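Local coordinates for protein putative polyketide synthase (Brevibacillus brevis, PDB 6HP2) that binds S-adenosyl-L-homocysteine as the O-methyltransferase domain of a trans-AT polyketide synthase that probably takes part in making the antibiotic bacillaene, at residues A[87-91]-A[195-199]; A[122-126]-A[158-164]; A[132-136]-A[149-153]; A[179-184]-A[227-233]; A[232-236]-A[290-295]. All coordinates share one frame; numbering follows the deposited sequence.

Contact 1 of 5, residues A[87-91]-A[195-199]; sequences LFCKE and TVLLI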
# COMPACT_ATOMS: atom_id res chain seq x y z
N LEU A 87 -3.19 -1.24 8.83
CA LEU A 87 -2.24 -2.18 8.23
C LEU A 87 -1.16 -2.58 9.23
O LEU A 87 -0.74 -3.75 9.28
CB LEU A 87 -1.56 -1.53 6.99
CG LEU A 87 -0.52 -2.37 6.23
CD1 LEU A 87 -1.21 -3.51 5.53
CD2 LEU A 87 0.21 -1.44 5.22
N PHE A 88 -0.65 -1.59 9.99
CA PHE A 88 0.49 -1.79 10.87
C PHE A 88 0.13 -2.23 12.30
O PHE A 88 1.04 -2.45 13.12
CB PHE A 88 1.32 -0.51 10.92
CG PHE A 88 2.20 -0.26 9.66
CD1 PHE A 88 3.40 -0.90 9.50
CD2 PHE A 88 1.82 0.67 8.71
CE1 PHE A 88 4.19 -0.70 8.42
CE2 PHE A 88 2.59 0.91 7.60
CZ PHE A 88 3.79 0.22 7.44
N CYS A 89 -1.14 -2.36 12.65
CA CYS A 89 -1.50 -2.36 14.07
C CYS A 89 -1.29 -3.70 14.79
O CYS A 89 -1.58 -3.77 16.01
CB CYS A 89 -2.95 -1.93 14.27
SG CYS A 89 -4.18 -3.17 13.80
N LYS A 90 -0.78 -4.73 14.10
CA LYS A 90 -0.42 -5.99 14.74
C LYS A 90 1.10 -6.14 14.90
O LYS A 90 1.55 -7.14 15.38
CB LYS A 90 -0.94 -7.22 13.95
CG LYS A 90 -2.44 -7.25 13.81
CD LYS A 90 -3.16 -7.44 15.10
CE LYS A 90 -4.71 -7.47 14.89
NZ LYS A 90 -5.15 -8.59 14.03
N GLU A 91 1.89 -5.18 14.46
CA GLU A 91 3.34 -5.29 14.48
C GLU A 91 3.88 -4.76 15.79
O GLU A 91 3.29 -3.88 16.42
CB GLU A 91 3.91 -4.49 13.31
CG GLU A 91 3.22 -4.86 12.00
CD GLU A 91 3.10 -6.38 11.78
OE1 GLU A 91 4.14 -7.08 11.93
OE2 GLU A 91 1.95 -6.88 11.49
N THR A 195 7.40 -10.06 8.73
CA THR A 195 6.09 -9.79 8.15
C THR A 195 6.23 -9.02 6.86
O THR A 195 7.11 -8.15 6.73
CB THR A 195 5.25 -8.98 9.17
OG1 THR A 195 5.19 -9.70 10.41
CG2 THR A 195 3.85 -8.82 8.71
N VAL A 196 5.39 -9.39 5.91
CA VAL A 196 5.16 -8.60 4.72
C VAL A 196 3.79 -7.92 4.85
O VAL A 196 2.77 -8.59 5.04
CB VAL A 196 5.26 -9.44 3.45
CG1 VAL A 196 5.17 -8.48 2.21
CG2 VAL A 196 6.49 -10.24 3.48
N LEU A 197 3.76 -6.60 4.65
CA LEU A 197 2.54 -5.82 4.67
C LEU A 197 2.32 -5.18 3.30
O LEU A 197 3.13 -4.37 2.82
CB LEU A 197 2.60 -4.77 5.77
CG LEU A 197 2.78 -5.25 7.18
CD1 LEU A 197 3.08 -4.10 8.16
CD2 LEU A 197 1.55 -6.00 7.64
N LEU A 198 1.21 -5.53 2.69
CA LEU A 198 0.82 -4.98 1.41
C LEU A 198 -0.53 -4.32 1.46
O LEU A 198 -1.43 -4.72 2.20
CB LEU A 198 0.75 -6.07 0.37
CG LEU A 198 1.91 -6.98 0.21
CD1 LEU A 198 1.49 -8.06 -0.84
CD2 LEU A 198 3.12 -6.29 -0.26
N ILE A 199 -0.68 -3.30 0.61
CA ILE A 199 -1.96 -2.76 0.20
C ILE A 199 -1.97 -2.95 -1.30
O ILE A 199 -1.14 -2.35 -1.99
CB ILE A 199 -2.18 -1.30 0.60
CG1 ILE A 199 -2.14 -1.13 2.13
CG2 ILE A 199 -3.52 -0.79 0.05
CD1 ILE A 199 -2.57 0.20 2.62
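L87 and L197 carry the packing of helix 70-88 and the turn that follows against strand 194-203, a central strand of the Rossmann-like methyltransferase sheet. The apolar part is layered along the strand. The L87 and L197 side chains lie alongside each other, pointing opposite ways, L87 CG lying 4.0 Å from L197 CB. With its CG anti to the backbone N (chi1 179°), L87 sends its two methyl groups along the strand, CD2 to I199 CG1 at 3.9 Å and CD1 to the carbonyl oxygen of L198. L197 divides its own branches: CD1 approaches F88 CD1 at 3.5 Å, obliquely to the ring, whereas CD2 lies by the backbone oxygen of L87. Y331 meets the F88 ring edge-to-face, and M166 and V168 of strand 164-170 also touch this phenylalanine.

The polar part lies at the start of the strand segment. A type I turn from F88 to E91, closed by the bond from E91 N to F88 O, brings E91 to face T195. E91 CG lies against L197 CD1, and the bend beyond it (chi2 -48°) turns the carboxylate to T195. K292 NZ also bonds T195 OG1. That hydroxyl donates to E91 OE1 over 3.2 Å, reaching the carboxylate on its syn side, 27° out of the plane.

Contact 2 of 5, residues A[122-126]-A[158-164]; sequences THGFT and DAFPDLY. With SAH (S-adenosyl-L-homocysteine), chain B.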
# COMPACT_ATOMS: atom_id res chain seq x y z
N THR A 122 15.73 1.94 8.13
CA THR A 122 14.75 1.79 7.06
C THR A 122 15.40 1.98 5.70
O THR A 122 16.23 2.88 5.51
CB THR A 122 13.61 2.81 7.22
OG1 THR A 122 14.11 4.15 7.18
CG2 THR A 122 12.83 2.58 8.47
N HIS A 123 15.01 1.12 4.76
CA HIS A 123 15.42 1.20 3.37
C HIS A 123 14.17 1.35 2.50
O HIS A 123 13.15 0.72 2.77
CB HIS A 123 16.14 -0.07 2.91
CG HIS A 123 17.53 -0.21 3.42
ND1 HIS A 123 18.24 -1.39 3.30
CD2 HIS A 123 18.35 0.69 4.01
CE1 HIS A 123 19.45 -1.20 3.80
NE2 HIS A 123 19.54 0.04 4.23
N GLY A 124 14.25 2.22 1.49
CA GLY A 124 13.24 2.28 0.43
C GLY A 124 13.82 2.09 -0.96
O GLY A 124 14.96 2.47 -1.24
N PHE A 125 13.03 1.45 -1.83
CA PHE A 125 13.28 1.36 -3.25
C PHE A 125 12.14 2.14 -3.92
O PHE A 125 10.96 1.95 -3.57
CB PHE A 125 13.24 -0.07 -3.80
CG PHE A 125 14.53 -0.83 -3.74
CD1 PHE A 125 15.53 -0.53 -2.84
CD2 PHE A 125 14.75 -1.85 -4.67
CE1 PHE A 125 16.66 -1.21 -2.83
CE2 PHE A 125 15.92 -2.56 -4.64
CZ PHE A 125 16.88 -2.23 -3.72
N THR A 126 12.49 3.00 -4.88
CA THR A 126 11.51 3.53 -5.81
C THR A 126 12.12 3.61 -7.19
O THR A 126 13.29 3.99 -7.35
CB THR A 126 10.99 4.90 -5.41
OG1 THR A 126 10.07 5.34 -6.43
CG2 THR A 126 12.12 5.93 -5.20
N ASP A 158 16.49 -5.60 -9.10
CA ASP A 158 17.63 -5.30 -8.22
C ASP A 158 17.42 -5.94 -6.85
O ASP A 158 16.43 -5.63 -6.18
CB ASP A 158 17.78 -3.80 -8.09
CG ASP A 158 18.06 -3.11 -9.44
OD1 ASP A 158 19.02 -3.49 -10.11
OD2 ASP A 158 17.28 -2.23 -9.83
N ALA A 159 18.36 -6.77 -6.42
CA ALA A 159 18.22 -7.48 -5.16
C ALA A 159 18.19 -6.47 -4.01
O ALA A 159 18.93 -5.50 -4.01
CB ALA A 159 19.39 -8.46 -4.95
N PHE A 160 17.26 -6.65 -3.09
CA PHE A 160 17.22 -5.80 -1.91
C PHE A 160 18.51 -6.02 -1.11
O PHE A 160 19.07 -7.12 -1.12
CB PHE A 160 16.00 -6.11 -1.01
CG PHE A 160 14.68 -5.99 -1.66
CD1 PHE A 160 14.35 -4.90 -2.41
CD2 PHE A 160 13.72 -6.99 -1.50
CE1 PHE A 160 13.13 -4.81 -2.96
CE2 PHE A 160 12.52 -6.89 -2.09
CZ PHE A 160 12.20 -5.79 -2.80
N PRO A 161 19.09 -4.97 -0.53
CA PRO A 161 20.46 -5.09 -0.04
C PRO A 161 20.60 -5.80 1.29
O PRO A 161 21.70 -6.23 1.60
CB PRO A 161 20.95 -3.64 0.06
CG PRO A 161 19.72 -2.86 0.25
CD PRO A 161 18.63 -3.58 -0.51
N ASP A 162 19.53 -5.99 2.06
CA ASP A 162 19.68 -6.47 3.44
C ASP A 162 18.61 -7.52 3.74
O ASP A 162 17.86 -7.97 2.87
CB ASP A 162 19.60 -5.29 4.41
CG ASP A 162 20.50 -5.47 5.63
OD1 ASP A 162 20.77 -6.61 6.02
OD2 ASP A 162 20.92 -4.45 6.20
N LEU A 163 18.57 -7.95 5.00
CA LEU A 163 17.52 -8.83 5.51
C LEU A 163 16.65 -8.01 6.44
O LEU A 163 17.17 -7.18 7.19
CB LEU A 163 18.10 -10.02 6.26
CG LEU A 163 18.58 -11.23 5.44
CD1 LEU A 163 17.38 -12.00 4.90
CD2 LEU A 163 19.48 -10.82 4.31
N TYR A 164 15.35 -8.19 6.33
CA TYR A 164 14.37 -7.31 6.97
C TYR A 164 13.39 -8.05 7.87
O TYR A 164 12.94 -9.14 7.55
CB TYR A 164 13.57 -6.49 5.93
CG TYR A 164 14.50 -5.71 5.02
CD1 TYR A 164 15.02 -4.49 5.41
CD2 TYR A 164 14.92 -6.25 3.79
CE1 TYR A 164 15.90 -3.79 4.59
CE2 TYR A 164 15.80 -5.51 2.93
CZ TYR A 164 16.28 -4.32 3.35
OH TYR A 164 17.18 -3.64 2.53
N SAH B . 4.00 3.43 -1.12
CA SAH B . 3.98 4.85 -1.44
CB SAH B . 3.92 5.10 -2.94
CG SAH B . 2.88 4.30 -3.70
SD SAH B . 2.78 4.85 -5.43
C SAH B . 2.81 5.47 -0.73
O SAH B . 2.59 6.68 -0.81
OXT SAH B . 2.07 4.76 -0.04
C5' SAH B . 3.66 3.45 -6.17
C4' SAH B . 5.15 3.46 -5.84
O4' SAH B . 5.73 2.24 -6.34
C3' SAH B . 5.91 4.59 -6.61
O3' SAH B . 6.82 5.13 -5.65
C2' SAH B . 6.66 3.90 -7.75
O2' SAH B . 7.85 4.51 -8.13
C1' SAH B . 6.90 2.52 -7.11
N9 SAH B . 7.18 1.42 -8.03
C8 SAH B . 6.41 0.97 -9.07
N7 SAH B . 7.10 -0.02 -9.65
C5 SAH B . 8.25 -0.22 -8.97
C6 SAH B . 9.32 -1.09 -9.13
N6 SAH B . 9.39 -2.04 -10.07
N1 SAH B . 10.35 -1.05 -8.23
C2 SAH B . 10.38 -0.09 -7.24
N3 SAH B . 9.33 0.79 -7.11
C4 SAH B . 8.32 0.74 -7.99
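Aromatic packing with one short polar bond joins H123 and F125 of strand 121-126 to the irregular 158-164 segment, which leads into strand 164-170 of the same Rossmann-like sheet. The F125 and F160 rings form an edge-to-face pair, with centroids 5.1 Å apart and planes at 68°. F160 presents its edge, and its CD1 stands over the F125 face, displaced toward the rim, 3.6 Å from F125 CE2. Around the F125 edge lie the backbone oxygens of D158 and A159, the former 3.5 Å from CE2. P161 bridges the two aromatic residues of the strand: its CD touches F125 CE1 at 3.9 Å, and its CG lies 3.7 Å from H123 ND1.

Toward T126 the strand runs to the ligand pocket, where T126 OG1 is 2.9 Å from O2' of S-adenosyl-L-homocysteine; this hydroxyl is hydrogen-bonded to Q131. At the other end of the contact, Y164 comes in across the H123 side chain, and its OH meets ND1 in the plane of the imidazole. This H123 ND1 to Y164 OH hydrogen bond is 2.6 Å long and nearly straight, at 169°. A bond so short and in-plane would help to hold the imidazole in its orientation, and whichever partner donates, the phenol oxygen and ND1 satisfy each other.

Contact 3 of 5, residues A[132-136]-A[149-153]; sequences AELGN and KIFNK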
# COMPACT_ATOMS: atom_id res chain seq x y z
N ALA A 132 13.12 9.33 -5.61
CA ALA A 132 14.25 8.94 -4.78
C ALA A 132 15.03 10.17 -4.35
O ALA A 132 15.40 10.32 -3.17
CB ALA A 132 15.15 7.96 -5.55
N GLU A 133 15.23 11.08 -5.29
CA GLU A 133 15.96 12.32 -4.99
C GLU A 133 15.24 13.10 -3.90
O GLU A 133 15.86 13.55 -2.93
CB GLU A 133 16.08 13.11 -6.28
CG GLU A 133 16.82 14.45 -6.11
CD GLU A 133 18.24 14.27 -5.60
OE1 GLU A 133 18.80 15.22 -5.03
OE2 GLU A 133 18.80 13.16 -5.78
N LEU A 134 13.92 13.21 -3.99
CA LEU A 134 13.16 13.98 -3.02
C LEU A 134 13.19 13.31 -1.65
O LEU A 134 13.35 13.99 -0.64
CB LEU A 134 11.71 14.14 -3.51
CG LEU A 134 10.78 14.85 -2.52
CD1 LEU A 134 11.28 16.27 -2.19
CD2 LEU A 134 9.38 14.89 -3.04
N GLY A 135 12.99 11.99 -1.61
CA GLY A 135 13.02 11.27 -0.34
C GLY A 135 14.36 11.37 0.38
O GLY A 135 14.41 11.59 1.59
N ASN A 136 15.46 11.28 -0.36
CA ASN A 136 16.77 11.44 0.26
C ASN A 136 17.01 12.88 0.69
O ASN A 136 17.67 13.10 1.71
CB ASN A 136 17.86 10.97 -0.70
CG ASN A 136 17.91 9.48 -0.79
OD1 ASN A 136 17.92 8.79 0.24
ND2 ASN A 136 17.89 8.95 -2.01
N LYS A 149 17.55 5.32 4.15
CA LYS A 149 18.18 5.53 2.86
C LYS A 149 17.23 5.04 1.78
O LYS A 149 16.61 3.97 1.91
CB LYS A 149 19.51 4.80 2.75
CG LYS A 149 20.30 5.18 1.49
CD LYS A 149 21.64 4.46 1.42
CE LYS A 149 22.50 4.98 0.27
NZ LYS A 149 23.87 4.38 0.27
N ILE A 150 17.13 5.81 0.70
CA ILE A 150 16.25 5.44 -0.42
C ILE A 150 17.08 5.22 -1.67
O ILE A 150 18.00 6.00 -1.96
CB ILE A 150 15.17 6.51 -0.66
CG1 ILE A 150 14.21 6.48 0.53
CG2 ILE A 150 14.45 6.24 -1.97
CD1 ILE A 150 13.33 7.72 0.64
N PHE A 151 16.77 4.16 -2.40
CA PHE A 151 17.53 3.77 -3.60
C PHE A 151 16.62 3.87 -4.83
O PHE A 151 15.46 3.50 -4.77
CB PHE A 151 18.05 2.32 -3.51
CG PHE A 151 18.84 2.02 -2.28
CD1 PHE A 151 18.20 1.57 -1.15
CD2 PHE A 151 20.20 2.14 -2.28
CE1 PHE A 151 18.91 1.28 0.01
CE2 PHE A 151 20.95 1.85 -1.12
CZ PHE A 151 20.29 1.39 0.02
N ASN A 152 17.13 4.40 -5.94
CA ASN A 152 16.42 4.48 -7.22
C ASN A 152 16.64 3.14 -7.91
O ASN A 152 17.60 2.96 -8.66
CB ASN A 152 16.95 5.63 -8.07
CG ASN A 152 16.18 5.74 -9.38
OD1 ASN A 152 15.01 5.26 -9.51
ND2 ASN A 152 16.80 6.25 -10.33
N LYS A 153 15.83 2.13 -7.59
CA LYS A 153 16.06 0.78 -8.06
C LYS A 153 14.72 0.11 -8.34
O LYS A 153 13.67 0.54 -7.85
CB LYS A 153 16.81 -0.08 -7.01
CG LYS A 153 18.28 0.32 -6.77
CD LYS A 153 19.13 0.25 -7.99
CE LYS A 153 20.55 0.73 -7.70
NZ LYS A 153 21.37 0.84 -8.95
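N136, on helix 129-141, spans the gap to strand 148-152 and grips the backbone of I150 at both its N-H and its C=O. From CB, the side chain turns with CG anti to the carbonyl carbon (chi1 -74°), which swings the amide off the helix toward the strand. CG comes within 3.7 Å of I150 O, and there the group divides. OD1 accepts from I150 N at 3.1 Å, the donor tilted slightly from the carbonyl plane. ND2 donates to I150 O over 3.0 Å along an almost straight path (168°); the oxygen lies in the plane of the N136 amide, although the nitrogen sits above the plane of the I150 carbonyl. Two bonds to one residue hold the amide against rotation.

Beside this clamp, the I150 side chain reaches back to the helix. Its CD1 rests on G135 CA at 3.7 Å, an approach made close by the bare glycine backbone, while CG2 lies 4.0 Å from A132 CB. That alanine methyl also touches N152 CB. Helix and strand run nearly antiparallel, at 168°, their axes 7.9 Å apart at closest. This is the helix-on-strand packing of a beta-alpha-beta crossover, here formed by strand 121-126, helix 129-141 and strand 148-152 of the cofactor-binding Rossmann-like fold.

Contact 4 of 5, residues A[179-184]-A[227-233]; sequences KHGLFQ and LLAEHQL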
# COMPACT_ATOMS: atom_id res chain seq x y z
N LYS A 179 5.98 -10.52 -11.36
CA LYS A 179 5.59 -10.79 -9.98
C LYS A 179 6.53 -11.78 -9.31
O LYS A 179 6.78 -11.69 -8.10
CB LYS A 179 4.18 -11.38 -9.94
CG LYS A 179 3.13 -10.62 -10.78
CD LYS A 179 2.72 -9.36 -10.15
CE LYS A 179 1.56 -8.68 -10.99
NZ LYS A 179 1.40 -7.28 -10.64
N HIS A 180 7.01 -12.77 -10.07
CA HIS A 180 7.87 -13.78 -9.44
C HIS A 180 9.23 -13.21 -9.13
O HIS A 180 9.82 -13.56 -8.10
CB HIS A 180 7.98 -15.03 -10.31
CG HIS A 180 6.74 -15.86 -10.29
ND1 HIS A 180 6.39 -16.62 -9.19
CD2 HIS A 180 5.75 -16.02 -11.20
CE1 HIS A 180 5.25 -17.24 -9.44
NE2 HIS A 180 4.84 -16.89 -10.64
N GLY A 181 9.73 -12.31 -9.98
CA GLY A 181 10.95 -11.60 -9.63
C GLY A 181 10.78 -10.87 -8.32
O GLY A 181 11.60 -11.00 -7.41
N LEU A 182 9.71 -10.10 -8.21
CA LEU A 182 9.44 -9.31 -7.02
C LEU A 182 9.34 -10.19 -5.78
O LEU A 182 9.98 -9.91 -4.76
CB LEU A 182 8.15 -8.53 -7.22
CG LEU A 182 7.66 -7.75 -6.02
CD1 LEU A 182 8.64 -6.66 -5.58
CD2 LEU A 182 6.29 -7.22 -6.38
N PHE A 183 8.54 -11.24 -5.82
CA PHE A 183 8.32 -12.02 -4.59
C PHE A 183 9.47 -12.96 -4.28
O PHE A 183 9.67 -13.32 -3.13
CB PHE A 183 6.95 -12.73 -4.63
CG PHE A 183 5.83 -11.80 -4.23
CD1 PHE A 183 5.46 -11.68 -2.92
CD2 PHE A 183 5.16 -11.00 -5.19
CE1 PHE A 183 4.48 -10.79 -2.55
CE2 PHE A 183 4.17 -10.08 -4.78
CZ PHE A 183 3.82 -10.00 -3.49
N GLN A 184 10.28 -13.32 -5.28
CA GLN A 184 11.56 -13.93 -4.99
C GLN A 184 12.40 -12.99 -4.15
O GLN A 184 12.99 -13.39 -3.14
CB GLN A 184 12.28 -14.31 -6.28
CG GLN A 184 13.66 -14.85 -6.10
CD GLN A 184 13.66 -16.24 -5.49
OE1 GLN A 184 12.63 -16.88 -5.40
NE2 GLN A 184 14.80 -16.68 -5.06
N LEU A 227 0.98 -17.49 -6.14
CA LEU A 227 2.15 -16.62 -6.15
C LEU A 227 2.76 -16.55 -4.75
O LEU A 227 3.97 -16.70 -4.57
CB LEU A 227 1.76 -15.22 -6.62
CG LEU A 227 2.82 -14.11 -6.52
CD1 LEU A 227 3.99 -14.47 -7.44
CD2 LEU A 227 2.22 -12.76 -6.89
N LEU A 228 1.92 -16.32 -3.74
CA LEU A 228 2.41 -16.26 -2.37
C LEU A 228 2.95 -17.62 -1.93
O LEU A 228 4.07 -17.69 -1.45
CB LEU A 228 1.32 -15.79 -1.42
CG LEU A 228 0.79 -14.41 -1.69
CD1 LEU A 228 -0.33 -14.09 -0.70
CD2 LEU A 228 1.87 -13.34 -1.58
N ALA A 229 2.15 -18.70 -2.11
CA ALA A 229 2.57 -20.03 -1.70
C ALA A 229 3.89 -20.40 -2.38
O ALA A 229 4.77 -21.01 -1.76
CB ALA A 229 1.50 -21.10 -2.07
N GLU A 230 4.09 -19.99 -3.63
CA GLU A 230 5.32 -20.36 -4.35
C GLU A 230 6.54 -19.74 -3.68
O GLU A 230 7.63 -20.34 -3.70
CB GLU A 230 5.26 -19.90 -5.80
CG GLU A 230 6.51 -20.24 -6.57
CD GLU A 230 6.60 -21.74 -6.85
OE1 GLU A 230 5.53 -22.38 -6.95
OE2 GLU A 230 7.73 -22.27 -6.91
N HIS A 231 6.39 -18.57 -3.06
CA HIS A 231 7.51 -17.94 -2.37
C HIS A 231 7.41 -18.06 -0.85
O HIS A 231 7.86 -17.17 -0.13
CB HIS A 231 7.61 -16.50 -2.84
CG HIS A 231 7.85 -16.42 -4.32
ND1 HIS A 231 9.10 -16.62 -4.87
CD2 HIS A 231 6.98 -16.36 -5.36
CE1 HIS A 231 9.00 -16.60 -6.19
NE2 HIS A 231 7.73 -16.41 -6.51
N GLN A 232 6.85 -19.16 -0.36
CA GLN A 232 6.85 -19.53 1.05
C GLN A 232 5.98 -18.61 1.91
O GLN A 232 6.10 -18.58 3.14
CB GLN A 232 8.28 -19.55 1.60
CG GLN A 232 9.23 -20.57 0.95
CD GLN A 232 9.78 -20.10 -0.38
OE1 GLN A 232 10.35 -19.01 -0.49
NE2 GLN A 232 9.62 -20.92 -1.41
N LEU A 233 5.09 -17.85 1.32
CA LEU A 233 4.30 -16.92 2.10
C LEU A 233 2.88 -17.39 2.31
O LEU A 233 2.25 -17.96 1.42
CB LEU A 233 4.31 -15.54 1.42
CG LEU A 233 5.66 -14.89 1.31
CD1 LEU A 233 5.65 -13.64 0.34
CD2 LEU A 233 6.20 -14.42 2.66
O HOH W 1 11.09 -17.52 -3.15
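H180 and H231 meet rim to rim between helix 179-188 and the end of helix 221-230, where H180 ND1 and H231 NE2 share a hydrogen bond of 3.0 Å. The angle of 166° makes it nearly straight, and either nitrogen could be the donor. Each imidazole is also covered by carbon. L227 CD1 sits over one face of H180, 3.9 Å from the ring centroid, in a CH-pi contact, and F183 CB does the same for H231 at 4.0 Å. On the same side as F183 the backbone nitrogen of Q184 also overlies H231, while E230 CG lies against the opposite face.

Next to the histidine pair, the F183 ring is wedged among three leucines: L227 CD2 approaches F183 CD2 at 3.8 Å, L228 CD2 comes near CE1, and L233 CD1 meets the ring at its edge.

Farther out, a water lies in the plane of the H231 ring, 2.8 Å from ND1, and donates to Q184 OE1 and, less certainly since Q232 is poorly ordered, to Q232 OE1, which S187 also bonds; both imidazole nitrogens are thus engaged. H231 stands where helix 221-230 ends in a Schellman motif, which probably helps to position it: Q232, at positive phi, is the C-prime residue, with L233 N bonded to L228 O and Q232 N to A229 O. Helix 299-310 packs against L228 and A229, while L182 and F183 lead from helix 179-188 toward F102 and L198 in the direction of the central sheet.

Contact 5 of 5, residues A[232-236]-A[290-295]; sequences QLVID and KLKKAP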
# COMPACT_ATOMS: atom_id res chain seq x y z
N GLN A 232 6.85 -19.16 -0.36
CA GLN A 232 6.85 -19.53 1.05
C GLN A 232 5.98 -18.61 1.91
O GLN A 232 6.10 -18.58 3.14
CB GLN A 232 8.28 -19.55 1.60
CG GLN A 232 9.23 -20.57 0.95
CD GLN A 232 9.78 -20.10 -0.38
OE1 GLN A 232 10.35 -19.01 -0.49
NE2 GLN A 232 9.62 -20.92 -1.41
N LEU A 233 5.09 -17.85 1.32
CA LEU A 233 4.30 -16.92 2.10
C LEU A 233 2.88 -17.39 2.31
O LEU A 233 2.25 -17.96 1.42
CB LEU A 233 4.31 -15.54 1.42
CG LEU A 233 5.66 -14.89 1.31
CD1 LEU A 233 5.65 -13.64 0.34
CD2 LEU A 233 6.20 -14.42 2.66
N VAL A 234 2.32 -17.06 3.46
CA VAL A 234 0.93 -17.31 3.75
C VAL A 234 0.31 -16.07 4.30
O VAL A 234 0.98 -15.24 4.92
CB VAL A 234 0.76 -18.50 4.74
CG1 VAL A 234 1.24 -19.74 4.05
CG2 VAL A 234 1.55 -18.24 6.00
N ILE A 235 -1.00 -16.00 4.12
CA ILE A 235 -1.81 -14.90 4.57
C ILE A 235 -2.15 -15.10 6.03
O ILE A 235 -2.88 -16.02 6.38
CB ILE A 235 -3.07 -14.77 3.73
CG1 ILE A 235 -2.70 -14.46 2.29
CG2 ILE A 235 -3.99 -13.73 4.37
CD1 ILE A 235 -3.89 -14.72 1.30
N ASP A 236 -1.69 -14.17 6.88
CA ASP A 236 -2.10 -14.19 8.27
C ASP A 236 -3.43 -13.46 8.44
O ASP A 236 -4.28 -13.87 9.25
CB ASP A 236 -0.99 -13.57 9.15
CG ASP A 236 -1.28 -13.74 10.64
OD1 ASP A 236 -1.49 -14.89 11.06
OD2 ASP A 236 -1.31 -12.74 11.35
N LYS A 290 -1.55 -9.03 5.31
CA LYS A 290 -0.51 -9.30 6.32
C LYS A 290 -0.03 -10.73 6.12
O LYS A 290 -0.77 -11.72 6.33
CB LYS A 290 -1.04 -9.08 7.73
CG LYS A 290 -1.88 -7.82 7.80
CD LYS A 290 -2.12 -7.41 9.29
CE LYS A 290 -2.89 -6.12 9.31
NZ LYS A 290 -3.08 -5.60 10.68
N LEU A 291 1.23 -10.84 5.70
CA LEU A 291 1.80 -12.14 5.32
C LEU A 291 2.93 -12.52 6.28
O LEU A 291 3.70 -11.66 6.75
CB LEU A 291 2.37 -12.10 3.88
CG LEU A 291 1.52 -11.39 2.82
CD1 LEU A 291 2.28 -11.26 1.51
CD2 LEU A 291 0.24 -12.17 2.59
N LYS A 292 3.11 -13.83 6.41
CA LYS A 292 4.16 -14.45 7.19
C LYS A 292 4.83 -15.47 6.30
O LYS A 292 4.24 -15.97 5.34
CB LYS A 292 3.59 -15.11 8.48
CG LYS A 292 2.91 -14.16 9.42
CD LYS A 292 3.89 -13.22 10.12
CE LYS A 292 3.17 -12.21 11.00
NZ LYS A 292 4.07 -11.65 12.06
N LYS A 293 6.05 -15.86 6.70
CA LYS A 293 6.76 -16.93 6.02
C LYS A 293 6.44 -18.28 6.63
O LYS A 293 6.43 -18.44 7.86
CB LYS A 293 8.25 -16.70 6.09
CG LYS A 293 9.03 -16.91 4.81
CD LYS A 293 10.45 -16.30 4.98
CE LYS A 293 11.34 -16.56 3.77
NZ LYS A 293 12.74 -16.11 4.03
N ALA A 294 6.19 -19.27 5.78
CA ALA A 294 5.80 -20.63 6.22
C ALA A 294 6.66 -21.67 5.50
O ALA A 294 6.15 -22.61 4.87
CB ALA A 294 4.32 -20.89 5.98
N PRO A 295 7.99 -21.54 5.63
CA PRO A 295 8.88 -22.40 4.81
C PRO A 295 8.77 -23.87 5.13
O PRO A 295 9.12 -24.73 4.30
CB PRO A 295 10.28 -21.86 5.14
CG PRO A 295 10.14 -21.32 6.54
CD PRO A 295 8.72 -20.77 6.66
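I235 and L291 form the apolar centre of this antiparallel strand pair, I235 CG1 touching L291 CD2 at 3.7 Å. L233 lies on the same face, its CD1 a looser 4.3 Å from L291 CD1. The other face carries V234, whose two methyl groups straddle A294 CB, CG1 at 3.8 Å; CG2, placed between the backbone N and the carbonyl carbon, also lies near K292 O.

Between these faces runs the backbone ladder. V234 and K292 are a hydrogen-bonded pair, linked from V234 N to K292 O and from K292 N to V234 O at 3.0 Å, flanked by the non-hydrogen-bonded pairs L233 with K293 and I235 with L291. The ladder is closed at its ends by A294 N to Q232 O and D236 N to K290 O, both 2.7 Å. CA-H...O contacts fill in between, such as L291 CA to V234 O at 3.2 Å.

At the polar edge D236 CB packs on K292 CG, and two other lysines reach beyond the pair: K293 NZ bonds the backbone oxygens of S187 and L190, and K290 NZ that of V86. Strand 284-293 lies between strands 233-240 and 194-203, with L228 of helix 221-230 against the leucine-isoleucine face and helix 299-310 against V234.

Contacts 1, 2, 3 and 5 all reach the eight-stranded mixed sheet, and contact 4 packs helix 179-188 on the end of helix 221-230 and the first residue of strand 233-240. Contact 3 is nested along the chain inside contact 2, and contact 2 inside contact 1; contact 5 opens where contact 4 ends, sharing Q232 and L233. Contacts 2 and 3, with centres about 11 Å apart, occupy neighbouring strands 121-126 and 148-152 in the parallel, cofactor-binding half. Contacts 1 and 5, centres about 12 Å apart, adjoin through strands 194-203 and 284-293, where the sheet turns antiparallel. Contact 4 touches contact 1 through F183 and L198. With about 28 Å between the centres of contacts 3 and 5, the set spans the sheet from the cofactor-binding side to its antiparallel side.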